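Cytoplasmic protein (Cryptococcus neoformans var. grubii serotype A, PDB 7LPO) is a sterylglucosidase of glycoside hydrolase family 5 that probably cleaves the beta-glucosidic bond of steryl glucosides. Local coordinates at residues T735-H740 / T765-R770; T707-P712 / L750-P755; G675-I680 / F689-R694; F682-T687 / F713-A718; N32-V37 / P670-G675. All coordinates share one frame; numbering follows the deposited sequence.

Contacts 1 to 4 lie within the C-terminal domain, and contact 5 ties that domain to the N-terminal strand 35-43, which runs alongside barrel strands. Contacts 1 and 3 belong to one antiparallel sheet: their centres are about 12 Å apart, and strands 689-696 and 761-770 are neighbours. Contacts 2 and 5 are joined because their strands 707-710 and 669-673 are antiparallel neighbours, with centres about 10 Å apart. Side chains of contact 2 pack against those of contacts 1 and 3, about 10 and 11 Å away between centres, as in a beta-sandwich. Contact 4 lies at one end, its centre about 23 Å from that of contact 5. In this family the active site belongs to the barrel, whereas these five contacts build and attach the smaller domain.

Contact 1 of 5, residues T735-H740 / T765-R770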
# COMPACT_ATOMS: atom_id res chain seq x y z
N THR A 735 11.23 19.07 -29.47
CA THR A 735 10.85 18.74 -30.84
C THR A 735 9.80 17.63 -30.79
O THR A 735 9.97 16.65 -30.06
CB THR A 735 12.07 18.28 -31.65
OG1 THR A 735 12.90 19.41 -31.94
CG2 THR A 735 11.62 17.62 -32.96
N ILE A 736 8.72 17.80 -31.55
CA ILE A 736 7.58 16.89 -31.52
C ILE A 736 7.34 16.36 -32.93
O ILE A 736 7.30 17.13 -33.89
CB ILE A 736 6.32 17.59 -30.99
CG1 ILE A 736 6.53 18.03 -29.53
CG2 ILE A 736 5.12 16.67 -31.12
CD1 ILE A 736 5.51 19.02 -29.04
N VAL A 737 7.16 15.04 -33.04
CA VAL A 737 6.86 14.38 -34.30
C VAL A 737 5.61 13.53 -34.08
O VAL A 737 5.66 12.53 -33.37
CB VAL A 737 8.03 13.51 -34.79
CG1 VAL A 737 7.68 12.84 -36.12
CG2 VAL A 737 9.28 14.35 -34.94
N ALA A 738 4.50 13.94 -34.69
CA ALA A 738 3.24 13.20 -34.61
C ALA A 738 2.87 12.66 -35.99
O ALA A 738 3.03 13.35 -37.00
CB ALA A 738 2.12 14.09 -34.07
N SER A 739 2.37 11.42 -36.01
CA SER A 739 2.07 10.76 -37.27
C SER A 739 0.80 11.29 -37.91
O SER A 739 0.67 11.25 -39.14
CB SER A 739 1.93 9.25 -37.04
OG SER A 739 0.84 8.99 -36.16
N HIS A 740 -0.14 11.77 -37.10
CA HIS A 740 -1.39 12.34 -37.56
C HIS A 740 -1.66 13.59 -36.74
O HIS A 740 -1.16 13.74 -35.63
CB HIS A 740 -2.57 11.36 -37.41
CG HIS A 740 -2.39 10.08 -38.16
ND1 HIS A 740 -1.40 9.17 -37.85
CD2 HIS A 740 -3.09 9.54 -39.19
CE1 HIS A 740 -1.49 8.13 -38.67
NE2 HIS A 740 -2.51 8.34 -39.49
N THR A 765 1.03 7.71 -33.51
CA THR A 765 2.19 7.83 -32.65
C THR A 765 2.60 9.29 -32.52
O THR A 765 2.40 10.10 -33.43
CB THR A 765 3.40 7.02 -33.16
OG1 THR A 765 3.85 7.55 -34.42
CG2 THR A 765 3.03 5.55 -33.33
N ILE A 766 3.20 9.60 -31.38
CA ILE A 766 3.77 10.92 -31.11
C ILE A 766 5.10 10.71 -30.41
O ILE A 766 5.18 9.89 -29.48
CB ILE A 766 2.82 11.80 -30.28
CG1 ILE A 766 3.35 13.24 -30.24
CG2 ILE A 766 2.64 11.26 -28.87
CD1 ILE A 766 2.30 14.27 -29.89
N GLU A 767 6.13 11.42 -30.85
CA GLU A 767 7.46 11.33 -30.28
C GLU A 767 7.93 12.71 -29.85
O GLU A 767 7.71 13.70 -30.55
CB GLU A 767 8.44 10.71 -31.27
CG GLU A 767 7.98 9.37 -31.80
CD GLU A 767 8.67 8.98 -33.09
OE1 GLU A 767 9.84 8.53 -33.01
OE2 GLU A 767 8.05 9.11 -34.17
N VAL A 768 8.58 12.76 -28.69
CA VAL A 768 9.00 14.01 -28.07
C VAL A 768 10.43 13.85 -27.57
O VAL A 768 10.80 12.77 -27.08
CB VAL A 768 8.07 14.41 -26.91
CG1 VAL A 768 8.56 15.70 -26.23
CG2 VAL A 768 6.64 14.55 -27.40
N GLN A 769 11.23 14.90 -27.70
CA GLN A 769 12.52 14.94 -27.03
C GLN A 769 12.92 16.39 -26.82
O GLN A 769 12.49 17.28 -27.56
CB GLN A 769 13.62 14.20 -27.82
CG GLN A 769 13.94 14.78 -29.18
CD GLN A 769 14.87 13.88 -29.97
OE1 GLN A 769 15.94 13.49 -29.48
NE2 GLN A 769 14.48 13.54 -31.18
N ARG A 770 13.76 16.61 -25.82
CA ARG A 770 14.31 17.94 -25.60
C ARG A 770 15.31 18.28 -26.70
O ARG A 770 16.18 17.47 -27.04
CB ARG A 770 14.98 18.02 -24.23
CG ARG A 770 15.46 19.43 -23.90
CD ARG A 770 16.10 19.48 -22.52
NE ARG A 770 16.62 20.82 -22.22
CZ ARG A 770 17.85 21.23 -22.51
NH1 ARG A 770 18.72 20.41 -23.11
NH2 ARG A 770 18.22 22.46 -22.21
O HOH W 1 10.70 14.08 -31.45
O HOH W 2 5.61 9.65 -34.54
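Ser-739 meets Thr-765 through its hydroxyl, and the same OG lies in the plane of the His-740 imidazole, at the ring edge, hydrogen-bonded to ND1 at 2.8 Å; the ring of Tyr-764 stacks with this imidazole. With OG between its own backbone N and carbonyl carbon (chi1 62°), Ser-739 accepts a nearly straight bond of 2.9 Å from Thr-765 N. In return Ser-739 N donates to Thr-765 O at 2.9 Å. Serine suits this strand end because its short side chain supplies an acceptor where the regular ladder stops. Beyond it, Val-737 with Glu-767 and Thr-735 with Gln-769 are antiparallel hydrogen-bonded pairs, the shortest link being Glu-767 N to Val-737 O at 2.8 Å. Their side chains lie on the more polar face of the sheet, where a water donates to Thr-735 O at 3.0 Å. The other face is apolar. Ile-736 lies beside Ile-766, its CG2 3.9 Å from CD1 of that residue, while its CG1 is 4.1 Å from Val-768 CG2. Small Ala-738 fits beside Ile-766. This apolar face packs on Leu-750 and Trp-752 of strand 749-753 and Val-743 of strand 742-746, while strand 689-696 bonds to the other edge of strand 761-770.

Contact 2 of 5, residues T707-P712 / L750-P755; sequences TEIYLP and LRWWYP
Thr-707 OG1 is held by two partners: it donates to Tyr-754 OH at 2.6 Å and accepts from the backbone N of Val-674. Tyr-754 OH passes the chain on to Val-674 O, so the buried hydroxyls are tied together and to the neighbouring loop. Threonine suits the place since one branch is polar and the other, CG2, can lie against carbon, 4.2 Å from Trp-752 CE3. Tyr-754 has CG between its backbone N and carbonyl carbon (chi1 41°), and its ring edge comes over the indole of Trp-752, with CD2 3.3 Å above the centre of that ring. Trp-752 in turn bonds through NE1 to His-740 O. The backbones form an antiparallel ladder, 155° between strand directions, of the kind that builds one sheet of a beta-sandwich. Two hydrogen-bonded pairs, Thr-707 with Trp-752 and Ile-709 with Leu-750, flank the non-hydrogen-bonded pair Glu-708 and Arg-751; Leu-750 N reaches Ile-709 O at 2.8 Å. On the buried face, Leu-711 CD1 lies across Leu-750 at 3.7 Å from its CB, and Ile-709 packs on Ile-766 of the facing sheet. The charges point to the other face. Glu-708 OE1 and Arg-751 NE are 4.3 Å apart, too far for an ion pair; Glu-708 OE2 is instead salt-bridged to Arg-34, and Arg-751 bonds to Gln-746 and Asp-646.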
# COMPACT_ATOMS: atom_id res chain seq x y z
N THR A 707 -6.37 14.61 -27.06
CA THR A 707 -5.42 13.95 -26.18
C THR A 707 -4.54 14.98 -25.48
O THR A 707 -4.08 15.95 -26.10
CB THR A 707 -4.57 12.97 -26.98
OG1 THR A 707 -5.43 11.97 -27.55
CG2 THR A 707 -3.52 12.32 -26.12
N GLU A 708 -4.33 14.78 -24.18
CA GLU A 708 -3.52 15.65 -23.35
C GLU A 708 -2.39 14.83 -22.74
O GLU A 708 -2.62 13.76 -22.17
CB GLU A 708 -4.32 16.30 -22.22
CG GLU A 708 -5.43 17.21 -22.69
CD GLU A 708 -6.20 17.85 -21.54
OE1 GLU A 708 -5.62 18.70 -20.83
OE2 GLU A 708 -7.39 17.49 -21.34
N ILE A 709 -1.17 15.34 -22.86
CA ILE A 709 0.04 14.68 -22.40
C ILE A 709 0.78 15.64 -21.48
O ILE A 709 0.90 16.83 -21.79
CB ILE A 709 0.93 14.25 -23.59
CG1 ILE A 709 0.33 13.02 -24.27
CG2 ILE A 709 2.34 14.00 -23.12
CD1 ILE A 709 0.79 12.83 -25.72
N TYR A 710 1.26 15.13 -20.36
CA TYR A 710 2.10 15.89 -19.45
C TYR A 710 3.55 15.78 -19.89
O TYR A 710 4.07 14.67 -20.07
CB TYR A 710 1.94 15.37 -18.01
CG TYR A 710 2.97 15.89 -17.03
CD1 TYR A 710 2.91 17.19 -16.54
CD2 TYR A 710 3.99 15.07 -16.57
CE1 TYR A 710 3.84 17.65 -15.64
CE2 TYR A 710 4.92 15.52 -15.68
CZ TYR A 710 4.85 16.82 -15.21
OH TYR A 710 5.78 17.27 -14.30
N LEU A 711 4.21 16.92 -20.06
CA LEU A 711 5.64 16.95 -20.40
C LEU A 711 6.41 17.69 -19.31
O LEU A 711 6.30 18.93 -19.21
CB LEU A 711 5.87 17.60 -21.75
CG LEU A 711 5.24 16.92 -22.97
CD1 LEU A 711 5.41 17.82 -24.19
CD2 LEU A 711 5.82 15.55 -23.23
N PRO A 712 7.20 17.00 -18.49
CA PRO A 712 7.76 17.66 -17.30
C PRO A 712 8.91 18.61 -17.64
O PRO A 712 9.82 18.27 -18.40
CB PRO A 712 8.24 16.49 -16.43
CG PRO A 712 8.51 15.38 -17.41
CD PRO A 712 7.52 15.57 -18.55
N LEU A 750 0.94 19.15 -23.32
CA LEU A 750 0.88 18.98 -24.76
C LEU A 750 -0.54 18.56 -25.14
O LEU A 750 -1.10 17.65 -24.54
CB LEU A 750 1.88 17.93 -25.22
CG LEU A 750 1.72 17.43 -26.66
CD1 LEU A 750 1.83 18.58 -27.63
CD2 LEU A 750 2.78 16.40 -26.94
N ARG A 751 -1.11 19.24 -26.13
CA ARG A 751 -2.47 18.97 -26.60
C ARG A 751 -2.38 18.47 -28.03
O ARG A 751 -1.70 19.08 -28.85
CB ARG A 751 -3.35 20.21 -26.51
CG ARG A 751 -3.56 20.68 -25.08
CD ARG A 751 -4.67 21.72 -24.97
NE ARG A 751 -4.97 22.01 -23.57
CZ ARG A 751 -4.37 22.98 -22.86
NH1 ARG A 751 -3.45 23.75 -23.43
NH2 ARG A 751 -4.69 23.17 -21.59
N TRP A 752 -3.08 17.38 -28.32
CA TRP A 752 -2.90 16.63 -29.57
C TRP A 752 -4.26 16.33 -30.17
O TRP A 752 -4.99 15.45 -29.69
CB TRP A 752 -2.10 15.36 -29.30
CG TRP A 752 -1.74 14.57 -30.51
CD1 TRP A 752 -1.72 15.01 -31.80
CD2 TRP A 752 -1.34 13.20 -30.55
NE1 TRP A 752 -1.34 13.99 -32.64
CE2 TRP A 752 -1.10 12.87 -31.89
CE3 TRP A 752 -1.17 12.22 -29.57
CZ2 TRP A 752 -0.69 11.60 -32.28
CZ3 TRP A 752 -0.76 10.96 -29.96
CH2 TRP A 752 -0.52 10.67 -31.30
N TRP A 753 -4.61 17.07 -31.22
CA TRP A 753 -5.84 16.85 -31.97
C TRP A 753 -5.54 15.96 -33.17
O TRP A 753 -4.51 16.13 -33.83
CB TRP A 753 -6.45 18.16 -32.48
CG TRP A 753 -6.88 19.15 -31.45
CD1 TRP A 753 -8.15 19.36 -31.00
CD2 TRP A 753 -6.05 20.09 -30.76
NE1 TRP A 753 -8.16 20.37 -30.08
CE2 TRP A 753 -6.88 20.83 -29.91
CE3 TRP A 753 -4.68 20.37 -30.79
CZ2 TRP A 753 -6.39 21.83 -29.08
CZ3 TRP A 753 -4.20 21.37 -29.97
CH2 TRP A 753 -5.05 22.09 -29.14
N TYR A 754 -6.45 15.03 -33.46
CA TYR A 754 -6.31 14.23 -34.67
C TYR A 754 -7.67 13.71 -35.09
O TYR A 754 -8.56 13.56 -34.24
CB TYR A 754 -5.32 13.06 -34.48
CG TYR A 754 -5.41 12.31 -33.16
CD1 TYR A 754 -6.49 11.49 -32.87
CD2 TYR A 754 -4.39 12.41 -32.23
CE1 TYR A 754 -6.56 10.81 -31.66
CE2 TYR A 754 -4.45 11.73 -31.03
CZ TYR A 754 -5.53 10.93 -30.75
OH TYR A 754 -5.58 10.25 -29.56
N PRO A 755 -7.87 13.44 -36.37
CA PRO A 755 -9.11 12.79 -36.81
C PRO A 755 -9.03 11.28 -36.62
O PRO A 755 -7.99 10.66 -36.85
CB PRO A 755 -9.20 13.15 -38.29
CG PRO A 755 -7.76 13.28 -38.72
CD PRO A 755 -7.02 13.84 -37.52

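Contact 3 of 5, residues G675-I680 / F689-R694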
# COMPACT_ATOMS: atom_id res chain seq x y z
N GLY A 675 -9.04 7.49 -27.74
CA GLY A 675 -8.58 6.17 -28.09
C GLY A 675 -8.06 5.41 -26.88
O GLY A 675 -8.32 5.77 -25.72
N ILE A 676 -7.31 4.36 -27.15
CA ILE A 676 -6.83 3.42 -26.14
C ILE A 676 -5.31 3.52 -26.07
O ILE A 676 -4.64 3.36 -27.11
CB ILE A 676 -7.27 1.98 -26.45
CG1 ILE A 676 -8.79 1.86 -26.46
CG2 ILE A 676 -6.67 1.01 -25.44
CD1 ILE A 676 -9.45 2.23 -25.14
N PRO A 677 -4.72 3.77 -24.90
CA PRO A 677 -3.26 3.75 -24.81
C PRO A 677 -2.73 2.38 -25.22
O PRO A 677 -3.18 1.36 -24.71
CB PRO A 677 -2.97 4.05 -23.33
CG PRO A 677 -4.24 4.65 -22.79
CD PRO A 677 -5.36 4.05 -23.60
N GLU A 678 -1.78 2.37 -26.15
CA GLU A 678 -1.19 1.12 -26.61
C GLU A 678 0.22 0.90 -26.08
O GLU A 678 0.54 -0.20 -25.63
CB GLU A 678 -1.17 1.08 -28.15
CG GLU A 678 -0.63 -0.23 -28.70
CD GLU A 678 -1.54 -0.84 -29.75
OE1 GLU A 678 -1.10 -0.95 -30.91
OE2 GLU A 678 -2.68 -1.21 -29.42
N ARG A 679 1.08 1.92 -26.12
CA ARG A 679 2.46 1.74 -25.69
C ARG A 679 3.08 3.06 -25.26
O ARG A 679 2.89 4.09 -25.93
CB ARG A 679 3.33 1.11 -26.81
CG ARG A 679 4.53 0.40 -26.24
CD ARG A 679 5.60 -0.04 -27.21
NE ARG A 679 6.83 -0.21 -26.42
CZ ARG A 679 7.15 -1.31 -25.74
NH1 ARG A 679 6.36 -2.38 -25.77
NH2 ARG A 679 8.27 -1.34 -25.02
N ILE A 680 3.83 3.03 -24.17
CA ILE A 680 4.58 4.19 -23.70
C ILE A 680 6.03 3.79 -23.50
O ILE A 680 6.31 2.75 -22.89
CB ILE A 680 4.03 4.75 -22.38
CG1 ILE A 680 2.63 5.33 -22.57
CG2 ILE A 680 4.98 5.83 -21.85
CD1 ILE A 680 1.87 5.41 -21.27
N PHE A 689 10.66 10.31 -25.82
CA PHE A 689 9.36 9.85 -25.37
C PHE A 689 8.57 9.44 -26.61
O PHE A 689 8.54 10.19 -27.59
CB PHE A 689 8.63 10.95 -24.61
CG PHE A 689 7.20 10.64 -24.29
CD1 PHE A 689 6.88 9.65 -23.38
CD2 PHE A 689 6.18 11.36 -24.86
CE1 PHE A 689 5.57 9.39 -23.06
CE2 PHE A 689 4.87 11.10 -24.55
CZ PHE A 689 4.57 10.11 -23.64
N LYS A 690 7.95 8.27 -26.56
CA LYS A 690 7.14 7.78 -27.67
C LYS A 690 5.85 7.19 -27.12
O LYS A 690 5.88 6.32 -26.24
CB LYS A 690 7.90 6.73 -28.48
CG LYS A 690 7.07 6.10 -29.59
CD LYS A 690 7.95 5.46 -30.64
CE LYS A 690 7.13 5.05 -31.87
NZ LYS A 690 7.47 3.68 -32.35
N TYR A 691 4.72 7.68 -27.63
CA TYR A 691 3.40 7.25 -27.20
C TYR A 691 2.63 6.77 -28.43
O TYR A 691 2.49 7.52 -29.40
CB TYR A 691 2.67 8.39 -26.51
CG TYR A 691 1.27 8.05 -26.06
CD1 TYR A 691 0.98 6.80 -25.51
CD2 TYR A 691 0.25 8.96 -26.17
CE1 TYR A 691 -0.28 6.48 -25.10
CE2 TYR A 691 -1.03 8.66 -25.74
CZ TYR A 691 -1.29 7.42 -25.21
OH TYR A 691 -2.55 7.12 -24.78
N ALA A 692 2.12 5.54 -28.36
CA ALA A 692 1.29 4.95 -29.41
C ALA A 692 -0.11 4.72 -28.87
O ALA A 692 -0.28 4.18 -27.77
CB ALA A 692 1.88 3.63 -29.90
N VAL A 693 -1.12 5.11 -29.65
CA VAL A 693 -2.52 5.02 -29.24
C VAL A 693 -3.32 4.33 -30.33
O VAL A 693 -3.15 4.61 -31.52
CB VAL A 693 -3.09 6.41 -28.91
CG1 VAL A 693 -2.74 7.39 -30.01
CG2 VAL A 693 -4.60 6.34 -28.70
N ARG A 694 -4.20 3.41 -29.93
CA ARG A 694 -5.11 2.74 -30.84
C ARG A 694 -6.39 3.57 -30.92
O ARG A 694 -7.07 3.76 -29.91
CB ARG A 694 -5.41 1.33 -30.35
CG ARG A 694 -6.28 0.49 -31.29
CD ARG A 694 -6.22 -0.99 -30.94
NE ARG A 694 -4.87 -1.53 -31.10
CZ ARG A 694 -4.36 -1.96 -32.26
NH1 ARG A 694 -5.09 -1.93 -33.36
NH2 ARG A 694 -3.13 -2.43 -32.31
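Ala-692 O accepts two backbone bonds at once, from Glu-678 N at 2.9 Å and from Arg-679 N at 3.1 Å, because both residues sit opposite this one alanine. The extra residue shifts the register by one. It also brings the Glu-678 side chain to the same side as Arg-694, which it crosses obliquely. The salt bridge is led by Arg-694 NE, which meets the syn side of Glu-678 OE2 at 2.8 Å; NH2 adds weaker bonds to both carboxylate oxygens. A bend in the arginine chain (chi3 -63°) sets NE there, and the carboxylate and guanidinium planes lie 41° apart. On the buried face Tyr-691 lies beside the bulge: Arg-679 O is at its ring edge, 3.3 Å from CD1, and Pro-677 CB is 3.4 Å from the hydroxyl OH. That hydroxyl bonds to Thr-673 OG1, a reason for tyrosine here. Ile-680, branched to span two rings, sets CG1 3.7 Å from Tyr-691 CD1 and CG2 3.8 Å from Phe-689 CE1. Pro-677 occupies a non-hydrogen-bonded position opposite Val-693, where the strand pairing needs no N-H. The arrangement is a classic beta bulge in an antiparallel hairpin whose strand 676-682 is the outermost of its sheet within this chain.

Contact 4 of 5, residues F682-T687 / F713-A718; sequences FDITST and FVHYAA
Phe-682 drives its ring edge into the face of His-715 in an edge-to-face (T-shaped) pair. Its CZ stands 3.4 Å above the centre of the imidazole, with the planes at 76°. CG1 of Val-714 lies over the opposite face, toward the rim, so the histidine is held between carbon groups. Next to this pair, Tyr-716 OH donates to Thr-687 O at 2.6 Å, the carbonyl lying at the edge of the tyrosine ring; the same hydroxyl is 3.4 Å from Phe-682 CE1. Tyrosine suits the site, being long enough to reach the loop and polar only at its tip. A water in the imidazole plane bridges the segments, 2.8 Å from His-715 ND1 and donating to Ile-684 O. The loop joins the two strands of the hairpin 676-682 and 689-696, and its turn is an Asx motif: Asp-683 OD2 accepts from Ser-686 N at 3.0 Å and from Ser-686 OG at 2.7 Å, the hydroxyl meeting the anti lone pair of OD2, while the N-H comes from above the carboxylate plane. Thr-687 follows with a positive phi of 73°, turning the chain at the end of the loop. Farther out, Arg-770 N bonds to Thr-687 OG1, and the Arg-770 guanidinium holds the carbonyls of Ala-717 and Ala-718 just beyond the short helix 713-716.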
# COMPACT_ATOMS: atom_id res chain seq x y z
N PHE A 682 9.84 5.76 -22.41
CA PHE A 682 10.53 6.97 -22.00
C PHE A 682 11.95 6.59 -21.61
O PHE A 682 12.16 5.64 -20.86
CB PHE A 682 9.83 7.64 -20.83
CG PHE A 682 10.59 8.80 -20.25
CD1 PHE A 682 10.80 9.95 -20.99
CD2 PHE A 682 11.10 8.74 -18.96
CE1 PHE A 682 11.49 11.02 -20.47
CE2 PHE A 682 11.79 9.80 -18.43
CZ PHE A 682 11.99 10.94 -19.18
N ASP A 683 12.91 7.35 -22.12
CA ASP A 683 14.33 7.14 -21.85
C ASP A 683 14.90 8.41 -21.21
O ASP A 683 14.90 9.48 -21.83
CB ASP A 683 15.07 6.79 -23.14
CG ASP A 683 16.54 6.57 -22.92
OD1 ASP A 683 16.90 5.63 -22.17
OD2 ASP A 683 17.34 7.34 -23.50
N ILE A 684 15.39 8.28 -19.98
CA ILE A 684 15.88 9.44 -19.25
C ILE A 684 17.07 10.07 -19.98
O ILE A 684 17.15 11.29 -20.13
CB ILE A 684 16.26 9.06 -17.81
CG1 ILE A 684 15.02 8.79 -16.97
CG2 ILE A 684 17.09 10.19 -17.19
CD1 ILE A 684 15.34 8.16 -15.60
N THR A 685 18.03 9.25 -20.41
CA THR A 685 19.29 9.78 -20.92
C THR A 685 19.07 10.62 -22.18
O THR A 685 19.61 11.73 -22.30
CB THR A 685 20.26 8.64 -21.19
OG1 THR A 685 20.39 7.84 -20.01
CG2 THR A 685 21.64 9.17 -21.58
N SER A 686 18.29 10.11 -23.13
CA SER A 686 18.04 10.86 -24.36
C SER A 686 16.87 11.83 -24.24
O SER A 686 16.77 12.75 -25.06
CB SER A 686 17.75 9.89 -25.51
OG SER A 686 16.53 9.20 -25.30
N THR A 687 16.00 11.65 -23.25
CA THR A 687 14.74 12.35 -23.07
C THR A 687 13.68 11.89 -24.06
O THR A 687 12.56 12.41 -24.04
CB THR A 687 14.86 13.88 -23.17
OG1 THR A 687 14.95 14.28 -24.55
CG2 THR A 687 16.07 14.38 -22.41
N PHE A 713 8.87 19.80 -17.03
CA PHE A 713 10.02 20.69 -17.03
C PHE A 713 11.28 19.97 -16.57
O PHE A 713 12.39 20.30 -17.00
CB PHE A 713 9.78 21.88 -16.09
CG PHE A 713 8.77 22.87 -16.59
CD1 PHE A 713 8.67 23.19 -17.93
CD2 PHE A 713 7.92 23.49 -15.69
CE1 PHE A 713 7.74 24.11 -18.37
CE2 PHE A 713 6.99 24.40 -16.12
CZ PHE A 713 6.90 24.71 -17.47
N VAL A 714 11.13 19.01 -15.65
CA VAL A 714 12.26 18.26 -15.11
C VAL A 714 13.12 17.68 -16.23
O VAL A 714 14.35 17.61 -16.10
CB VAL A 714 11.74 17.15 -14.17
CG1 VAL A 714 12.75 16.05 -14.05
CG2 VAL A 714 11.40 17.73 -12.82
N HIS A 715 12.49 17.25 -17.33
CA HIS A 715 13.22 16.65 -18.44
C HIS A 715 13.29 17.52 -19.68
O HIS A 715 14.20 17.32 -20.50
CB HIS A 715 12.57 15.32 -18.86
CG HIS A 715 12.69 14.24 -17.83
ND1 HIS A 715 13.87 13.55 -17.63
CD2 HIS A 715 11.80 13.75 -16.94
CE1 HIS A 715 13.69 12.67 -16.66
NE2 HIS A 715 12.45 12.77 -16.22
N TYR A 716 12.35 18.44 -19.87
CA TYR A 716 12.16 19.10 -21.16
C TYR A 716 12.25 20.62 -21.09
O TYR A 716 12.06 21.28 -22.11
CB TYR A 716 10.80 18.68 -21.74
CG TYR A 716 10.68 17.20 -22.05
CD1 TYR A 716 11.44 16.62 -23.06
CD2 TYR A 716 9.82 16.39 -21.34
CE1 TYR A 716 11.34 15.27 -23.34
CE2 TYR A 716 9.70 15.03 -21.63
CZ TYR A 716 10.47 14.48 -22.63
OH TYR A 716 10.36 13.14 -22.92
N ALA A 717 12.55 21.19 -19.93
CA ALA A 717 12.68 22.64 -19.85
C ALA A 717 13.88 23.12 -20.65
O ALA A 717 14.87 22.41 -20.84
CB ALA A 717 12.81 23.08 -18.39
N ALA A 718 13.79 24.36 -21.14
CA ALA A 718 14.94 24.98 -21.78
C ALA A 718 16.10 25.10 -20.81
O ALA A 718 17.24 24.79 -21.15
CB ALA A 718 14.55 26.36 -22.32
O HOH W 3 16.47 13.60 -18.72

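Contact 5 of 5, residues N32-V37 / P670-G675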
# COMPACT_ATOMS: atom_id res chain seq x y z
N ASN A 32 -16.59 12.18 -22.04
CA ASN A 32 -16.46 12.32 -23.48
C ASN A 32 -15.71 11.15 -24.12
O ASN A 32 -15.30 11.25 -25.28
CB ASN A 32 -15.77 13.64 -23.80
CG ASN A 32 -16.63 14.84 -23.43
OD1 ASN A 32 -17.83 14.87 -23.69
ND2 ASN A 32 -16.01 15.83 -22.80
N GLY A 33 -15.54 10.06 -23.39
CA GLY A 33 -14.95 8.85 -23.91
C GLY A 33 -13.43 8.78 -23.87
O GLY A 33 -12.87 7.77 -24.32
N ARG A 34 -12.76 9.79 -23.35
CA ARG A 34 -11.30 9.76 -23.31
C ARG A 34 -10.81 8.76 -22.27
O ARG A 34 -11.31 8.72 -21.15
CB ARG A 34 -10.76 11.15 -23.00
CG ARG A 34 -11.09 12.20 -24.05
CD ARG A 34 -10.27 13.47 -23.86
NE ARG A 34 -10.43 14.05 -22.52
CZ ARG A 34 -9.70 15.05 -22.04
NH1 ARG A 34 -8.74 15.59 -22.78
NH2 ARG A 34 -9.92 15.50 -20.82
N SER A 35 -9.82 7.96 -22.66
CA SER A 35 -9.16 7.08 -21.70
C SER A 35 -8.26 7.90 -20.79
O SER A 35 -7.41 8.66 -21.26
CB SER A 35 -8.32 6.02 -22.43
OG SER A 35 -9.13 5.17 -23.21
N LEU A 36 -8.46 7.75 -19.48
CA LEU A 36 -7.70 8.50 -18.49
C LEU A 36 -6.63 7.61 -17.86
O LEU A 36 -6.84 6.42 -17.64
CB LEU A 36 -8.61 9.03 -17.39
CG LEU A 36 -9.80 9.88 -17.85
CD1 LEU A 36 -10.68 10.24 -16.68
CD2 LEU A 36 -9.33 11.12 -18.58
N VAL A 37 -5.47 8.21 -17.57
CA VAL A 37 -4.41 7.56 -16.81
C VAL A 37 -4.21 8.36 -15.53
O VAL A 37 -3.94 9.57 -15.59
CB VAL A 37 -3.10 7.46 -17.61
CG1 VAL A 37 -1.98 6.90 -16.71
CG2 VAL A 37 -3.29 6.59 -18.84
N PRO A 670 0.48 10.28 -20.88
CA PRO A 670 -0.80 10.82 -21.37
C PRO A 670 -1.87 10.84 -20.29
O PRO A 670 -2.33 9.80 -19.82
CB PRO A 670 -1.17 9.85 -22.51
CG PRO A 670 -0.57 8.53 -22.06
CD PRO A 670 0.68 8.87 -21.26
N VAL A 671 -2.29 12.05 -19.91
CA VAL A 671 -3.32 12.20 -18.89
C VAL A 671 -4.68 11.76 -19.42
O VAL A 671 -5.48 11.16 -18.68
CB VAL A 671 -3.35 13.65 -18.39
CG1 VAL A 671 -4.54 13.86 -17.49
CG2 VAL A 671 -2.06 14.01 -17.68
N ALA A 672 -4.97 12.05 -20.68
CA ALA A 672 -6.28 11.73 -21.25
C ALA A 672 -6.11 11.53 -22.75
O ALA A 672 -5.40 12.30 -23.41
CB ALA A 672 -7.31 12.83 -20.98
N THR A 673 -6.75 10.49 -23.27
CA THR A 673 -6.48 10.03 -24.62
C THR A 673 -7.76 9.76 -25.37
O THR A 673 -8.65 9.06 -24.87
CB THR A 673 -5.62 8.76 -24.61
OG1 THR A 673 -4.32 9.07 -24.11
CG2 THR A 673 -5.51 8.20 -26.01
N VAL A 674 -7.84 10.29 -26.59
CA VAL A 674 -8.87 9.90 -27.54
C VAL A 674 -8.42 8.58 -28.15
O VAL A 674 -7.51 8.55 -28.99
CB VAL A 674 -9.10 10.98 -28.61
CG1 VAL A 674 -10.04 10.45 -29.68
CG2 VAL A 674 -9.65 12.25 -27.96
N GLY A 675 -9.04 7.49 -27.74
CA GLY A 675 -8.58 6.17 -28.09
C GLY A 675 -8.06 5.41 -26.88
O GLY A 675 -8.32 5.77 -25.72
O HOH W 4 -4.60 8.56 -21.41
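Ser-35 OG donates to Gly-675 O at 2.7 Å, its oxygen anti to the carbonyl carbon and beside the backbone N (chi1 -63°). The backbones of Ser-35 and Thr-673 form an antiparallel hydrogen-bonded pair, with Ser-35 N to Thr-673 O at 2.7 Å and Thr-673 N to Ser-35 O at 2.8 Å. A water donates to Ser-35 O and Pro-670 O and accepts from Thr-673 OG1, filling in where the strand turns its corner at Val-671 and Ala-672. Val-37 N reaches Val-671 O at 3.2 Å from above the carbonyl plane. Arg-34 spreads its guanidinium over Ala-672, whose CB lies 3.4 Å above the centre of the group. Alanine is small enough to let the flat ion lie close, and the ion itself is salt-bridged to Glu-708 and Asp-30. Leu-36 CD2 packs on the same CB at 3.6 Å. Strand 669-673 lies between strand 35-43 and strand 707-710, pairing antiparallel with both, while Ser-35 touches Ile-676 and Pro-677 of the next strand.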